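Local structure of penicillin-binding protein activator LpoA (Escherichia coli, 6DR3) at residues Q23-S28 / N35-A40; E55-L60 / R70-L75; I79-K84 / W110-D115; L101-Q106 / E133-A138. The protein regulates peptidoglycan synthesis as an outer-membrane lipoprotein essential for the function of penicillin-binding protein 1A, here represented by its helical amino-terminal domain with TPR-like motifs. All coordinates share one frame; numbering follows the deposited sequence.

Contact 1 (Q23-S28 / N35-A40); sequences QQMQQS and NWQLLA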
loop_
_atom_site.group_PDB
_atom_site.type_symbol
_atom_site.label_atom_id
_atom_site.label_comp_id
_atom_site.label_asym_id
_atom_site.label_seq_id
_atom_site.Cartn_x
_atom_site.Cartn_y
_atom_site.Cartn_z
ATOM N N GLN A 23 23.582 5.966 -11.687
ATOM C CA GLN A 23 24.303 6.536 -12.822
ATOM C C GLN A 23 23.997 8.020 -12.973
ATOM O O GLN A 23 24.904 8.830 -13.201
ATOM C CB GLN A 23 23.944 5.778 -14.101
ATOM C CG GLN A 23 24.644 6.291 -15.353
ATOM C CD GLN A 23 26.154 6.174 -15.269
ATOM O OE1 GLN A 23 26.864 7.176 -15.194
ATOM N NE2 GLN A 23 26.653 4.943 -15.288
ATOM N N GLN A 24 22.722 8.398 -12.852
ATOM C CA GLN A 24 22.360 9.808 -12.933
ATOM C C GLN A 24 22.927 10.585 -11.755
ATOM O O GLN A 24 23.361 11.732 -11.909
ATOM C CB GLN A 24 20.839 9.963 -12.990
ATOM C CG GLN A 24 20.177 9.232 -14.144
ATOM C CD GLN A 24 20.754 9.623 -15.488
ATOM O OE1 GLN A 24 20.828 10.803 -15.825
ATOM N NE2 GLN A 24 21.180 8.629 -16.260
ATOM N N MET A 25 22.928 9.976 -10.566
ATOM C CA MET A 25 23.506 10.628 -9.396
ATOM C C MET A 25 24.956 11.016 -9.650
ATOM O O MET A 25 25.406 12.085 -9.221
ATOM C CB MET A 25 23.403 9.704 -8.182
ATOM C CG MET A 25 23.909 10.315 -6.887
ATOM S SD MET A 25 23.709 9.206 -5.478
ATOM C CE MET A 25 24.965 7.972 -5.820
ATOM N N GLN A 26 25.700 10.163 -10.354
ATOM C CA GLN A 26 27.108 10.416 -10.623
ATOM C C GLN A 26 27.329 11.456 -11.717
ATOM O O GLN A 26 28.473 11.871 -11.927
ATOM C CB GLN A 26 27.804 9.107 -11.006
ATOM C CG GLN A 26 27.842 8.085 -9.877
ATOM C CD GLN A 26 28.407 6.747 -10.313
ATOM O OE1 GLN A 26 28.713 6.541 -11.488
ATOM N NE2 GLN A 26 28.546 5.828 -9.365
ATOM N N GLN A 27 26.272 11.889 -12.406
ATOM C CA GLN A 27 26.373 12.896 -13.455
ATOM C C GLN A 27 25.719 14.215 -13.055
ATOM O O GLN A 27 25.414 15.039 -13.924
ATOM C CB GLN A 27 25.744 12.377 -14.749
ATOM C CG GLN A 27 26.404 11.132 -15.315
ATOM C CD GLN A 27 25.733 10.650 -16.588
ATOM O OE1 GLN A 27 24.658 11.127 -16.954
ATOM N NE2 GLN A 27 26.366 9.702 -17.269
ATOM N N SER A 28 25.500 14.434 -11.761
ATOM C CA SER A 28 24.773 15.602 -11.286
ATOM C C SER A 28 25.426 16.123 -10.014
ATOM O O SER A 28 26.321 15.494 -9.442
ATOM C CB SER A 28 23.296 15.271 -11.035
ATOM O OG SER A 28 23.167 14.164 -10.159
ATOM N N ASN A 35 18.227 14.586 -5.319
ATOM C CA ASN A 35 17.008 13.933 -5.781
ATOM C C ASN A 35 17.310 12.549 -6.346
ATOM O O ASN A 35 16.629 11.571 -6.016
ATOM C CB ASN A 35 16.308 14.808 -6.820
ATOM C CG ASN A 35 15.748 16.084 -6.222
ATOM O OD1 ASN A 35 15.432 16.139 -5.032
ATOM N ND2 ASN A 35 15.619 17.118 -7.045
ATOM N N TRP A 36 18.329 12.448 -7.204
ATOM C CA TRP A 36 18.736 11.139 -7.706
ATOM C C TRP A 36 19.152 10.226 -6.561
ATOM O O TRP A 36 18.849 9.027 -6.568
ATOM C CB TRP A 36 19.881 11.282 -8.710
ATOM C CG TRP A 36 19.486 11.849 -10.051
ATOM C CD1 TRP A 36 20.016 12.947 -10.662
ATOM C CD2 TRP A 36 18.485 11.339 -10.944
ATOM N NE1 TRP A 36 19.412 13.152 -11.878
ATOM C CE2 TRP A 36 18.466 12.182 -12.074
ATOM C CE3 TRP A 36 17.604 10.253 -10.897
ATOM C CZ2 TRP A 36 17.602 11.973 -13.148
ATOM C CZ3 TRP A 36 16.746 10.048 -11.967
ATOM C CH2 TRP A 36 16.751 10.904 -13.076
ATOM N N GLN A 37 19.846 10.779 -5.563
ATOM C CA GLN A 37 20.279 9.978 -4.424
ATOM C C GLN A 37 19.085 9.437 -3.650
ATOM O O GLN A 37 19.065 8.261 -3.267
ATOM C CB GLN A 37 21.179 10.816 -3.515
ATOM C CG GLN A 37 21.762 10.052 -2.342
ATOM C CD GLN A 37 22.780 10.870 -1.575
ATOM O OE1 GLN A 37 23.134 11.976 -1.980
ATOM N NE2 GLN A 37 23.256 10.330 -0.460
ATOM N N LEU A 38 18.077 10.279 -3.411
ATOM C CA LEU A 38 16.869 9.813 -2.737
ATOM C C LEU A 38 16.192 8.705 -3.531
ATOM O O LEU A 38 15.654 7.754 -2.953
ATOM C CB LEU A 38 15.906 10.980 -2.525
ATOM C CG LEU A 38 16.312 12.011 -1.470
ATOM C CD1 LEU A 38 15.467 13.263 -1.612
ATOM C CD2 LEU A 38 16.177 11.429 -0.069
ATOM N N LEU A 39 16.207 8.812 -4.861
ATOM C CA LEU A 39 15.586 7.787 -5.693
ATOM C C LEU A 39 16.388 6.492 -5.661
ATOM O O LEU A 39 15.812 5.399 -5.622
ATOM C CB LEU A 39 15.436 8.301 -7.123
ATOM C CG LEU A 39 14.273 9.275 -7.325
ATOM C CD1 LEU A 39 14.489 10.148 -8.552
ATOM C CD2 LEU A 39 12.971 8.499 -7.446
ATOM N N ALA A 40 17.719 6.595 -5.674
ATOM C CA ALA A 40 18.554 5.405 -5.554
ATOM C C ALA A 40 18.252 4.655 -4.264
ATOM O O ALA A 40 18.140 3.424 -4.264
ATOM C CB ALA A 40 20.032 5.790 -5.614
#
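The backbones of M25 and W36 come within 5.1 Å at their CA atoms, where the last turn of helix 18-25 runs roughly opposite to helix 30-47 and a type I turn from M25 to S28 starts the chain back. At this close approach the W36 indole lies alongside Q24, with one face against it, while its CB packs 3.9 Å from M25 CB. Q24 CB stands over the five-membered ring in a CH-pi contact, 3.4 Å from its centroid and 14° off the ring normal. Q24 CG, anti to the carbonyl carbon (chi1 -58°), lies 3.9 Å from W36 CZ2, and the bend at chi2 then turns the amide. A glutamine suits this half-covered position: its methylenes cover the indole face, and the polar amide is turned 66° from the ring plane. S28 approaches differently, its OG lying at the ring edge 3.4 Å from W36 CD1. The indole NE1 has its hydrogen-bonding partner in Q5, on the N-terminal arm. M25 instead reaches past the tryptophan: extended as far as SD, it lays SD 3.6 Å from Q37 CB, and its flexible side chain also touches L56 of helix 50-58. The buried Q37 places its NE2 in a hydrogen bond to L56 O. An aromatic ring packed between consecutive, roughly antiparallel helices near their connecting turn is helical-hairpin packing, in keeping with the TPR-like motifs of this domain.

Contact 2 (E55-L60 / R70-L75); sequences ELFNQL and REKTLL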
loop_
_atom_site.group_PDB
_atom_site.type_symbol
_atom_site.label_atom_id
_atom_site.label_comp_id
_atom_site.label_asym_id
_atom_site.label_seq_id
_atom_site.Cartn_x
_atom_site.Cartn_y
_atom_site.Cartn_z
ATOM N N GLU A 55 23.599 2.812 3.719
ATOM C CA GLU A 55 24.804 3.622 3.576
ATOM C C GLU A 55 24.522 4.890 2.781
ATOM O O GLU A 55 24.924 5.989 3.180
ATOM C CB GLU A 55 25.912 2.804 2.914
ATOM C CG GLU A 55 27.179 3.597 2.622
ATOM C CD GLU A 55 27.717 4.305 3.848
ATOM O OE1 GLU A 55 27.469 3.819 4.972
ATOM O OE2 GLU A 55 28.385 5.350 3.691
ATOM N N LEU A 56 23.830 4.759 1.647
ATOM C CA LEU A 56 23.512 5.937 0.847
ATOM C C LEU A 56 22.570 6.870 1.595
ATOM O O LEU A 56 22.652 8.093 1.435
ATOM C CB LEU A 56 22.903 5.512 -0.489
ATOM C CG LEU A 56 22.895 6.556 -1.610
ATOM C CD1 LEU A 56 24.309 7.034 -1.942
ATOM C CD2 LEU A 56 22.228 5.982 -2.852
ATOM N N PHE A 57 21.677 6.312 2.415
ATOM C CA PHE A 57 20.847 7.130 3.293
ATOM C C PHE A 57 21.706 7.905 4.288
ATOM O O PHE A 57 21.438 9.079 4.571
ATOM C CB PHE A 57 19.837 6.231 4.014
ATOM C CG PHE A 57 18.944 6.953 4.988
ATOM C CD1 PHE A 57 19.383 7.250 6.268
ATOM C CD2 PHE A 57 17.650 7.302 4.635
ATOM C CE1 PHE A 57 18.558 7.902 7.168
ATOM C CE2 PHE A 57 16.818 7.952 5.533
ATOM C CZ PHE A 57 17.273 8.250 6.798
ATOM N N ASN A 58 22.752 7.267 4.821
ATOM C CA ASN A 58 23.637 7.933 5.770
ATOM C C ASN A 58 24.522 8.980 5.106
ATOM O O ASN A 58 25.087 9.826 5.808
ATOM C CB ASN A 58 24.518 6.904 6.486
ATOM C CG ASN A 58 23.728 5.991 7.400
ATOM O OD1 ASN A 58 22.616 6.318 7.812
ATOM N ND2 ASN A 58 24.302 4.838 7.726
ATOM N N GLN A 59 24.661 8.941 3.784
ATOM C CA GLN A 59 25.461 9.918 3.057
ATOM C C GLN A 59 24.629 11.079 2.522
ATOM O O GLN A 59 25.157 11.909 1.775
ATOM C CB GLN A 59 26.206 9.239 1.905
ATOM C CG GLN A 59 27.281 8.265 2.356
ATOM C CD GLN A 59 28.072 7.692 1.197
ATOM O OE1 GLN A 59 28.020 8.206 0.080
ATOM N NE2 GLN A 59 28.809 6.618 1.457
ATOM N N LEU A 60 23.352 11.156 2.881
ATOM C CA LEU A 60 22.534 12.281 2.454
ATOM C C LEU A 60 23.038 13.569 3.105
ATOM O O LEU A 60 23.378 13.570 4.291
ATOM C CB LEU A 60 21.070 12.055 2.824
ATOM C CG LEU A 60 20.289 11.095 1.927
ATOM C CD1 LEU A 60 18.952 10.731 2.557
ATOM C CD2 LEU A 60 20.077 11.710 0.552
ATOM N N ARG A 70 10.926 15.397 3.664
ATOM C CA ARG A 70 9.752 14.543 3.798
ATOM C C ARG A 70 9.984 13.190 3.137
ATOM O O ARG A 70 9.609 12.148 3.688
ATOM C CB ARG A 70 8.524 15.236 3.205
ATOM C CG ARG A 70 7.890 16.252 4.150
ATOM C CD ARG A 70 6.549 16.766 3.642
ATOM N NE ARG A 70 6.689 17.881 2.705
ATOM C CZ ARG A 70 6.833 19.154 3.066
ATOM N NH1 ARG A 70 6.866 19.493 4.350
ATOM N NH2 ARG A 70 6.949 20.097 2.139
ATOM N N GLU A 71 10.615 13.183 1.961
ATOM C CA GLU A 71 10.959 11.918 1.322
ATOM C C GLU A 71 11.952 11.130 2.168
ATOM O O GLU A 71 11.869 9.900 2.249
ATOM C CB GLU A 71 11.522 12.174 -0.077
ATOM C CG GLU A 71 12.001 10.926 -0.803
ATOM C CD GLU A 71 10.888 9.922 -1.045
ATOM O OE1 GLU A 71 9.712 10.337 -1.113
ATOM O OE2 GLU A 71 11.194 8.718 -1.167
ATOM N N LYS A 72 12.897 11.821 2.811
ATOM C CA LYS A 72 13.865 11.130 3.657
ATOM C C LYS A 72 13.166 10.399 4.797
ATOM O O LYS A 72 13.478 9.237 5.088
ATOM C CB LYS A 72 14.894 12.117 4.210
ATOM C CG LYS A 72 15.946 11.459 5.102
ATOM C CD LYS A 72 16.894 12.464 5.737
ATOM C CE LYS A 72 17.847 11.766 6.698
ATOM N NZ LYS A 72 18.733 12.717 7.424
ATOM N N THR A 73 12.218 11.065 5.459
ATOM C CA THR A 73 11.524 10.434 6.576
ATOM C C THR A 73 10.777 9.187 6.119
ATOM O O THR A 73 10.708 8.191 6.849
ATOM C CB THR A 73 10.556 11.420 7.234
ATOM O OG1 THR A 73 9.567 11.834 6.281
ATOM C CG2 THR A 73 11.301 12.643 7.762
ATOM N N LEU A 74 10.214 9.220 4.910
ATOM C CA LEU A 74 9.505 8.051 4.400
ATOM C C LEU A 74 10.476 6.923 4.074
ATOM O O LEU A 74 10.198 5.753 4.363
ATOM C CB LEU A 74 8.682 8.436 3.172
ATOM C CG LEU A 74 7.800 7.347 2.556
ATOM C CD1 LEU A 74 6.897 6.693 3.597
ATOM C CD2 LEU A 74 6.969 7.936 1.428
ATOM N N LEU A 75 11.627 7.253 3.480
ATOM C CA LEU A 75 12.647 6.240 3.235
ATOM C C LEU A 75 13.137 5.621 4.535
ATOM O O LEU A 75 13.500 4.439 4.563
ATOM C CB LEU A 75 13.820 6.849 2.466
ATOM C CG LEU A 75 13.533 7.340 1.046
ATOM C CD1 LEU A 75 14.707 8.155 0.528
ATOM C CD2 LEU A 75 13.243 6.176 0.110
HETATM O O HOH W 1 21.134 10.934 6.746
HETATM O O HOH W 2 20.592 14.133 5.950
#
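K72 runs past the F57 ring, meeting it obliquely, and slides past L60 in the opposite direction, joining helix 66-82 to the end of helix 50-58. At CB the side chain is set on its course, with CG anti to the backbone N (chi1 -180°) and every later bond extended. CG then meets two partners: F57 CE2 at 3.6 Å and, more loosely, L60 CD1 at 4.0 Å. CD stays beside the leucine, 4.2 Å from L60 CD1. CE comes back to the ring, 3.6 Å from F57 CZ, and the two side chains cross at about a right angle. NZ passes beyond the hydrocarbons to water. One molecule accepts from K72 NZ at 3.1 Å and donates to F57 O at 2.9 Å; a second lies 2.8 Å from K72 NZ and makes a weak bond to L60 O. Lysine fits this partly exposed place because its four methylenes serve as apolar packing while the ammonium ties, through water, to carbonyls at and just after the end of helix 50-58. The K72 backbone O lies at the F57 ring edge, in its plane, and L75 CB lies near that plane too. L60 also touches Q37 and I41 of helix 30-47, and F57 continues onto A76 and I79. This is the interlocking of antiparallel neighbouring helices, joined by a short connection, on which TPR-like domains are built.

Contact 3 (I79-K84 / W110-D115); sequences IKLAQK and WQAKID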
loop_
_atom_site.group_PDB
_atom_site.type_symbol
_atom_site.label_atom_id
_atom_site.label_comp_id
_atom_site.label_asym_id
_atom_site.label_seq_id
_atom_site.Cartn_x
_atom_site.Cartn_y
_atom_site.Cartn_z
ATOM N N ILE A 79 13.334 1.590 5.158
ATOM C CA ILE A 79 14.592 0.952 5.538
ATOM C C ILE A 79 14.401 0.109 6.795
ATOM O O ILE A 79 14.835 -1.047 6.858
ATOM C CB ILE A 79 15.694 2.014 5.720
ATOM C CG1 ILE A 79 16.103 2.570 4.353
ATOM C CG2 ILE A 79 16.914 1.431 6.447
ATOM C CD1 ILE A 79 17.050 3.759 4.411
ATOM N N LYS A 80 13.741 0.667 7.811
ATOM C CA LYS A 80 13.553 -0.075 9.055
ATOM C C LYS A 80 12.700 -1.319 8.835
ATOM O O LYS A 80 12.931 -2.358 9.463
ATOM C CB LYS A 80 12.933 0.826 10.120
ATOM C CG LYS A 80 13.916 1.838 10.682
ATOM C CD LYS A 80 13.406 2.494 11.949
ATOM C CE LYS A 80 14.420 3.492 12.488
ATOM N NZ LYS A 80 15.720 2.843 12.821
ATOM N N LEU A 81 11.705 -1.236 7.949
ATOM C CA LEU A 81 10.935 -2.428 7.611
ATOM C C LEU A 81 11.812 -3.459 6.911
ATOM O O LEU A 81 11.698 -4.662 7.173
ATOM C CB LEU A 81 9.737 -2.052 6.738
ATOM C CG LEU A 81 8.626 -1.277 7.454
ATOM C CD1 LEU A 81 7.631 -0.717 6.453
ATOM C CD2 LEU A 81 7.915 -2.158 8.473
ATOM N N ALA A 82 12.698 -3.007 6.021
ATOM C CA ALA A 82 13.624 -3.925 5.368
ATOM C C ALA A 82 14.565 -4.572 6.376
ATOM O O ALA A 82 14.954 -5.733 6.204
ATOM C CB ALA A 82 14.421 -3.190 4.291
ATOM N N GLN A 83 14.936 -3.846 7.430
ATOM C CA GLN A 83 15.780 -4.382 8.492
ATOM C C GLN A 83 14.996 -5.183 9.526
ATOM O O GLN A 83 15.558 -5.530 10.571
ATOM C CB GLN A 83 16.527 -3.245 9.194
ATOM C CG GLN A 83 17.460 -2.452 8.296
ATOM C CD GLN A 83 18.161 -1.322 9.030
ATOM O OE1 GLN A 83 19.358 -1.107 8.855
ATOM N NE2 GLN A 83 17.414 -0.594 9.854
ATOM N N LYS A 84 13.721 -5.472 9.269
ATOM C CA LYS A 84 12.857 -6.184 10.207
ATOM C C LYS A 84 12.691 -5.437 11.526
ATOM O O LYS A 84 12.275 -6.026 12.528
ATOM C CB LYS A 84 13.371 -7.604 10.474
ATOM C CG LYS A 84 13.000 -8.613 9.399
ATOM C CD LYS A 84 13.756 -8.374 8.102
ATOM C CE LYS A 84 13.470 -9.469 7.086
ATOM N NZ LYS A 84 13.837 -10.820 7.593
ATOM N N TRP A 110 0.912 4.012 3.210
ATOM C CA TRP A 110 -0.018 2.940 3.549
ATOM C C TRP A 110 0.590 1.567 3.302
ATOM O O TRP A 110 0.293 0.621 4.041
ATOM C CB TRP A 110 -1.315 3.102 2.759
ATOM C CG TRP A 110 -2.094 4.310 3.176
ATOM C CD1 TRP A 110 -2.303 5.443 2.450
ATOM C CD2 TRP A 110 -2.755 4.510 4.431
ATOM N NE1 TRP A 110 -3.060 6.334 3.171
ATOM C CE2 TRP A 110 -3.352 5.784 4.391
ATOM C CE3 TRP A 110 -2.905 3.732 5.583
ATOM C CZ2 TRP A 110 -4.086 6.300 5.457
ATOM C CZ3 TRP A 110 -3.635 4.245 6.640
ATOM C CH2 TRP A 110 -4.216 5.516 6.570
ATOM N N GLN A 111 1.437 1.428 2.281
ATOM C CA GLN A 111 2.128 0.157 2.090
ATOM C C GLN A 111 3.008 -0.165 3.291
ATOM O O GLN A 111 3.115 -1.329 3.698
ATOM C CB GLN A 111 2.961 0.187 0.810
ATOM C CG GLN A 111 3.536 -1.172 0.426
ATOM C CD GLN A 111 2.459 -2.179 0.062
ATOM O OE1 GLN A 111 1.535 -1.871 -0.690
ATOM N NE2 GLN A 111 2.572 -3.387 0.599
ATOM N N ALA A 112 3.644 0.853 3.874
ATOM C CA ALA A 112 4.438 0.633 5.080
ATOM C C ALA A 112 3.561 0.157 6.230
ATOM O O ALA A 112 3.961 -0.719 7.005
ATOM C CB ALA A 112 5.179 1.913 5.463
ATOM N N LYS A 113 2.357 0.719 6.358
ATOM C CA LYS A 113 1.442 0.253 7.393
ATOM C C LYS A 113 0.967 -1.164 7.102
ATOM O O LYS A 113 0.851 -1.986 8.018
ATOM C CB LYS A 113 0.253 1.206 7.515
ATOM C CG LYS A 113 0.645 2.640 7.833
ATOM C CD LYS A 113 -0.437 3.361 8.623
ATOM C CE LYS A 113 -0.429 2.951 10.088
ATOM N NZ LYS A 113 -1.407 3.732 10.893
ATOM N N ILE A 114 0.688 -1.469 5.834
ATOM C CA ILE A 114 0.319 -2.832 5.457
ATOM C C ILE A 114 1.454 -3.792 5.789
ATOM O O ILE A 114 1.244 -4.842 6.408
ATOM C CB ILE A 114 -0.057 -2.891 3.964
ATOM C CG1 ILE A 114 -1.329 -2.081 3.706
ATOM C CG2 ILE A 114 -0.257 -4.337 3.506
ATOM C CD1 ILE A 114 -1.572 -1.772 2.245
ATOM N N ASP A 115 2.678 -3.448 5.376
ATOM C CA ASP A 115 3.826 -4.297 5.672
ATOM C C ASP A 115 4.023 -4.474 7.172
ATOM O O ASP A 115 4.446 -5.546 7.620
ATOM C CB ASP A 115 5.091 -3.711 5.041
ATOM C CG ASP A 115 5.026 -3.674 3.523
ATOM O OD1 ASP A 115 4.090 -4.275 2.950
ATOM O OD2 ASP A 115 5.907 -3.040 2.900
#
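L81 reaches from helix 66-82 to A112 of helix 103-117, two helices of the TPR-like array that run roughly the same way, with helix 86-93 between them in sequence. The apolar contact rests on one methyl. L81 CG is set anti to the carbonyl carbon (chi1 -70°) and CD1 extends onward from it (chi2 169°), against the small A112, 3.7 Å from A112 CB. The same methyl lies 3.7 Å from A112 O, so it settles on the backbone as much as on the side chain. Alanine suits this spot because a bare CB lets the leucine come so near the helix. D115 adds its CB at the margin, 4.2 Å from L81 CD1. Helix 86-93 lines the same junction, where L81 touches F86 and A89 and A112 touches L93.

The backbone interactions finish the first helix just past the leucine. A Schellman motif closes it: D85 N bonds to K80 O and K84 N to L81 O, with K84 turned to positive phi, a conformation in which a non-glycine residue is less common.

The polar interactions centre on Q111 of the second helix. It sits one turn before D115, and its OE1 accepts from Q132 NE2 of helix 123-132. The NE2 of the same Q111 amide donates to D115 OD1 over 2.9 Å, arriving on the syn side but 30° out of the carboxylate plane.

Contact 4 (L101-Q106 / E133-A138); sequences LEQNQQ and EPLLGA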
loop_
_atom_site.group_PDB
_atom_site.type_symbol
_atom_site.label_atom_id
_atom_site.label_comp_id
_atom_site.label_asym_id
_atom_site.label_seq_id
_atom_site.Cartn_x
_atom_site.Cartn_y
_atom_site.Cartn_z
ATOM N N LEU A 101 1.632 14.474 2.478
ATOM C CA LEU A 101 2.395 13.736 1.485
ATOM C C LEU A 101 1.667 13.743 0.146
ATOM O O LEU A 101 0.447 13.916 0.076
ATOM C CB LEU A 101 2.628 12.290 1.939
ATOM C CG LEU A 101 3.128 12.093 3.372
ATOM C CD1 LEU A 101 3.260 10.609 3.688
ATOM C CD2 LEU A 101 4.452 12.809 3.595
ATOM N N GLU A 102 2.436 13.557 -0.924
ATOM C CA GLU A 102 1.857 13.410 -2.249
ATOM C C GLU A 102 1.302 11.998 -2.423
ATOM O O GLU A 102 1.572 11.095 -1.626
ATOM C CB GLU A 102 2.895 13.719 -3.326
ATOM C CG GLU A 102 3.491 15.117 -3.224
ATOM C CD GLU A 102 4.353 15.475 -4.418
ATOM O OE1 GLU A 102 4.015 15.055 -5.545
ATOM O OE2 GLU A 102 5.370 16.173 -4.228
ATOM N N GLN A 103 0.519 11.810 -3.489
ATOM C CA GLN A 103 -0.181 10.542 -3.684
ATOM C C GLN A 103 0.788 9.365 -3.665
ATOM O O GLN A 103 0.601 8.407 -2.906
ATOM C CB GLN A 103 -0.970 10.561 -4.994
ATOM C CG GLN A 103 -1.713 9.254 -5.260
ATOM C CD GLN A 103 -2.690 9.349 -6.414
ATOM O OE1 GLN A 103 -3.905 9.305 -6.220
ATOM N NE2 GLN A 103 -2.162 9.468 -7.626
ATOM N N ASN A 104 1.822 9.407 -4.512
ATOM C CA ASN A 104 2.814 8.337 -4.516
ATOM C C ASN A 104 3.359 8.087 -3.117
ATOM O O ASN A 104 3.536 6.934 -2.707
ATOM C CB ASN A 104 3.957 8.676 -5.475
ATOM C CG ASN A 104 5.184 7.802 -5.252
ATOM O OD1 ASN A 104 6.174 8.238 -4.659
ATOM N ND2 ASN A 104 5.117 6.559 -5.720
ATOM N N GLN A 105 3.632 9.159 -2.368
ATOM C CA GLN A 105 4.124 9.006 -1.002
ATOM C C GLN A 105 3.047 8.430 -0.091
ATOM O O GLN A 105 3.337 7.578 0.758
ATOM C CB GLN A 105 4.615 10.352 -0.469
ATOM C CG GLN A 105 5.942 10.804 -1.053
ATOM C CD GLN A 105 6.419 12.119 -0.467
ATOM O OE1 GLN A 105 5.621 13.005 -0.169
ATOM N NE2 GLN A 105 7.728 12.249 -0.295
ATOM N N GLN A 106 1.801 8.878 -0.252
ATOM C CA GLN A 106 0.709 8.315 0.537
ATOM C C GLN A 106 0.546 6.826 0.261
ATOM O O GLN A 106 0.335 6.034 1.189
ATOM C CB GLN A 106 -0.593 9.058 0.241
ATOM C CG GLN A 106 -0.609 10.493 0.735
ATOM C CD GLN A 106 -1.889 11.220 0.378
ATOM O OE1 GLN A 106 -2.906 10.599 0.071
ATOM N NE2 GLN A 106 -1.843 12.546 0.414
ATOM N N GLU A 133 -6.125 1.879 -1.574
ATOM C CA GLU A 133 -6.682 1.467 -2.859
ATOM C C GLU A 133 -6.971 2.629 -3.802
ATOM O O GLU A 133 -6.635 2.515 -4.993
ATOM C CB GLU A 133 -7.948 0.630 -2.617
ATOM C CG GLU A 133 -8.644 0.154 -3.887
ATOM C CD GLU A 133 -9.530 1.217 -4.515
ATOM O OE1 GLU A 133 -10.086 2.049 -3.768
ATOM O OE2 GLU A 133 -9.663 1.225 -5.756
ATOM N N PRO A 134 -7.572 3.742 -3.371
ATOM C CA PRO A 134 -7.836 4.835 -4.322
ATOM C C PRO A 134 -6.573 5.443 -4.911
ATOM O O PRO A 134 -6.649 6.105 -5.952
ATOM C CB PRO A 134 -8.610 5.862 -3.481
ATOM C CG PRO A 134 -9.091 5.115 -2.281
ATOM C CD PRO A 134 -8.073 4.057 -2.024
ATOM N N LEU A 135 -5.418 5.243 -4.278
ATOM C CA LEU A 135 -4.166 5.821 -4.748
ATOM C C LEU A 135 -3.459 4.959 -5.787
ATOM O O LEU A 135 -2.498 5.428 -6.404
ATOM C CB LEU A 135 -3.222 6.048 -3.562
ATOM C CG LEU A 135 -3.845 6.657 -2.301
ATOM C CD1 LEU A 135 -2.819 6.741 -1.179
ATOM C CD2 LEU A 135 -4.436 8.029 -2.588
ATOM N N LEU A 136 -3.912 3.728 -6.004
ATOM C CA LEU A 136 -3.207 2.770 -6.846
ATOM C C LEU A 136 -3.764 2.785 -8.264
ATOM O O LEU A 136 -4.968 2.967 -8.469
ATOM C CB LEU A 136 -3.322 1.357 -6.268
ATOM C CG LEU A 136 -2.803 1.160 -4.843
ATOM C CD1 LEU A 136 -3.170 -0.230 -4.338
ATOM C CD2 LEU A 136 -1.300 1.374 -4.790
ATOM N N GLY A 137 -2.877 2.588 -9.237
ATOM C CA GLY A 137 -3.311 2.429 -10.607
ATOM C C GLY A 137 -4.083 1.142 -10.815
ATOM O O GLY A 137 -4.028 0.208 -10.014
ATOM N N ALA A 138 -4.814 1.097 -11.933
ATOM C CA ALA A 138 -5.716 -0.021 -12.198
ATOM C C ALA A 138 -5.000 -1.363 -12.100
ATOM O O ALA A 138 -5.542 -2.323 -11.540
ATOM C CB ALA A 138 -6.353 0.141 -13.580
#
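L135 stands against Q103 and Q106 where the 3-10 turn 133-135, just after helix 123-132, meets the first turn of helix 103-117 in this TPR-like solenoid. The leucine has the most surface buried. Its CD1 presses on Q106 CB at 3.5 Å, and the two side chains cross at about a right angle. The same residue also touches A107 and W110, so a branched apolar side chain suits a place packed against several residues of helix 103-117.

The exposed Q103 packs alongside the leucine. A chi1 of 179° sets its CG opposite the backbone N, and the extended chain runs past L135 in the opposite direction, bringing Q103 CG to 3.9 Å from L135 CB. Its OE1 lies 3.8 Å from L135 CA, an approach without a hydrogen bond. A long glutamine can thus spend its methylenes on packing while its amide remains at the surface.

Q106 has a polar partner within its own segment. Its chain, extended beyond CG, carries the amide to the residues just before the helix, with E102 at the N-cap. There Q106 NE2 donates to L101 O at 2.7 Å, from 39° above the carbonyl plane.

In the fold
Taken in chain order, the four contacts advance along one all-helical array, from an outlying position whose centre lies about 25 Å from the chain's centre (contact 1) to one about 8 Å from it (contact 4). Contacts 1 and 2, with centres about 13 Å apart, meet where A40 CB lies 3.5 Å from L56 CD2. Helix 66-82 serves both contact 2 and contact 3, and F57 CD2 touches I79 CD1 at 3.6 Å. Helix 103-117 likewise joins contact 3 to contact 4, whose segments alternate along the chain. A polar bridge skips between contacts 2 and 4: E71 OE1 and Q105 NE2 are 2.9 Å apart, probably hydrogen-bonded. Contact 1 touches neither contact 3 nor contact 4.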